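Local coordinates for precorrin-3 methylase (Rhodobacter capsulatus, PDB 3NUT), which methylates a tetrapyrrole precursor of vitamin B12, probably precorrin-3B at C-17, with S-adenosyl-L-methionine as the methyl donor, at the interface of chains A and B. Sequence-based numbering; all coordinates share one arbitrary frame. Chains: chain A/B, Precorrin-3 methylase.

The interface of chains A and B. Residues chain A 20, 22-23, 119, 124, 127; chain B 25-27, 117.
In this tetrapyrrole methylase, the loop that follows strand 10-15 and the 3-10 helix 21-23 of chain A receive the N-terminal turn of helix 26-34 of chain B, where A:Arg20 meets B:Glu27. The patch belongs to the two-fold symmetric interface of the deposited two-chain assembly, which may be the biological dimer, so its twin recurs with the chains exchanged. NH1 of the A:Arg20 guanidinium lies 2.7 Å from carboxylate oxygen OE1 of B:Glu27 in a salt bridge; the two planes are 38° apart, and the N-H points away from OE1, so the attraction is ionic rather than a directed hydrogen bond. The same NH1 gives its hydrogen bond to A:Asp22 OD1 at 2.8 Å, almost in the guanidinium plane and on the syn lone pair, which is likely to limit rotation of the guanidinium. Long and multidentate, arginine can also use NH2, which reaches B:Glu27 OE2 through water 1. An alanine in place of A:Arg20 would probably leave the carboxylates of A:Asp22 and B:Glu27, with OD2 and OE1 4.1 Å apart, without their shared positive mate. B:Glu27 suits its place as an acid long enough to meet A:Arg20: with CG anti to the backbone N (chi1 -176°), its extended chain runs alongside A:Leu23, whose CD2 lies 3.8 Å from B:Glu27 CD, the carboxylate carbon. Its backbone N donates to A:Asp22 O at 2.8 Å, while B:Pro26, which has no N-H to give, begins the helix beside that carbonyl. Away from the charged groups, branched A:Ile119 sends CD1 to the methyl CG2 of B:Thr25 (3.8 Å) and CG2 to CB of B:Pro117 (3.9 Å). The compact ring of B:Pro117 also meets A:Ala124 CA and A:Ala127 CB on helix 121-129, whose small side chains leave room for the ring.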
loop_
_atom_site.group_PDB
_atom_site.type_symbol
_atom_site.label_atom_id
_atom_site.label_comp_id
_atom_site.label_asym_id
_atom_site.label_seq_id
_atom_site.Cartn_x
_atom_site.Cartn_y
_atom_site.Cartn_z
ATOM N N ARG A 20 5.782 -13.278 6.697
ATOM C CA ARG A 20 4.998 -14.132 7.593
ATOM C C ARG A 20 3.818 -14.772 6.843
ATOM O O ARG A 20 3.112 -14.116 6.074
ATOM C CB ARG A 20 4.534 -13.392 8.858
ATOM C CG ARG A 20 4.861 -14.195 10.159
ATOM C CD ARG A 20 4.218 -13.657 11.432
ATOM N NE ARG A 20 4.581 -12.270 11.659
ATOM C CZ ARG A 20 3.781 -11.225 11.467
ATOM N NH1 ARG A 20 2.528 -11.379 11.024
ATOM N NH2 ARG A 20 4.253 -10.014 11.710
ATOM N N ASP A 22 1.077 -15.841 7.980
ATOM C CA ASP A 22 -0.239 -15.362 8.410
ATOM C C ASP A 22 -0.620 -14.000 7.812
ATOM O O ASP A 22 -1.596 -13.389 8.229
ATOM C CB ASP A 22 -0.439 -15.431 9.939
ATOM C CG ASP A 22 0.383 -14.390 10.703
ATOM O OD1 ASP A 22 1.278 -13.737 10.108
ATOM O OD2 ASP A 22 0.116 -14.226 11.925
ATOM N N LEU A 23 0.128 -13.542 6.814
ATOM C CA LEU A 23 -0.253 -12.328 6.113
ATOM C C LEU A 23 -0.648 -12.595 4.632
ATOM O O LEU A 23 -0.987 -11.652 3.881
ATOM C CB LEU A 23 0.865 -11.273 6.220
ATOM C CG LEU A 23 1.330 -10.762 7.602
ATOM C CD1 LEU A 23 2.639 -9.982 7.452
ATOM C CD2 LEU A 23 0.298 -9.895 8.331
ATOM N N ILE A 119 0.033 -7.767 1.217
ATOM C CA ILE A 119 0.558 -6.734 2.124
ATOM C C ILE A 119 1.890 -6.257 1.574
ATOM O O ILE A 119 2.790 -7.073 1.398
ATOM C CB ILE A 119 0.767 -7.323 3.565
ATOM C CG1 ILE A 119 -0.552 -7.856 4.174
ATOM C CG2 ILE A 119 1.439 -6.318 4.498
ATOM C CD1 ILE A 119 -1.747 -6.838 4.267
ATOM N N ALA A 124 3.607 -2.889 5.918
ATOM C CA ALA A 124 3.920 -3.811 6.982
ATOM C C ALA A 124 4.962 -3.196 7.962
ATOM O O ALA A 124 4.843 -3.371 9.178
ATOM C CB ALA A 124 4.354 -5.150 6.459
ATOM N N ALA A 127 3.275 -0.455 9.873
ATOM C CA ALA A 127 2.559 -1.102 10.971
ATOM C C ALA A 127 3.491 -1.386 12.188
ATOM O O ALA A 127 3.137 -1.095 13.314
ATOM C CB ALA A 127 1.892 -2.365 10.501
ATOM N N THR B 25 -6.317 -10.590 6.324
ATOM C CA THR B 25 -5.204 -11.480 6.657
ATOM C C THR B 25 -5.609 -12.440 7.789
ATOM O O THR B 25 -6.489 -12.103 8.599
ATOM C CB THR B 25 -3.950 -10.716 7.108
ATOM O OG1 THR B 25 -4.232 -10.066 8.357
ATOM C CG2 THR B 25 -3.528 -9.725 6.062
ATOM N N PRO B 26 -5.003 -13.658 7.816
ATOM C CA PRO B 26 -5.210 -14.587 8.940
ATOM C C PRO B 26 -4.713 -13.938 10.240
ATOM O O PRO B 26 -5.321 -14.129 11.290
ATOM C CB PRO B 26 -4.353 -15.818 8.555
ATOM C CG PRO B 26 -4.241 -15.716 7.053
ATOM C CD PRO B 26 -4.089 -14.228 6.814
ATOM N N GLU B 27 -3.671 -13.119 10.159
ATOM C CA GLU B 27 -3.253 -12.310 11.338
ATOM C C GLU B 27 -4.440 -11.563 11.924
ATOM O O GLU B 27 -4.689 -11.641 13.130
ATOM C CB GLU B 27 -2.135 -11.304 11.004
ATOM C CG GLU B 27 -1.642 -10.556 12.258
ATOM C CD GLU B 27 -0.345 -9.805 12.070
ATOM O OE1 GLU B 27 0.659 -10.253 12.650
ATOM O OE2 GLU B 27 -0.319 -8.774 11.362
ATOM N N PRO B 117 -1.481 -4.793 9.502
ATOM C CA PRO B 117 -1.699 -4.260 8.144
ATOM C C PRO B 117 -2.859 -4.935 7.418
ATOM O O PRO B 117 -3.299 -6.014 7.836
ATOM C CB PRO B 117 -0.388 -4.561 7.415
ATOM C CG PRO B 117 0.421 -5.428 8.331
ATOM C CD PRO B 117 -0.364 -5.747 9.553
HETATM O O HOH W 1 2.270 -7.697 10.810
#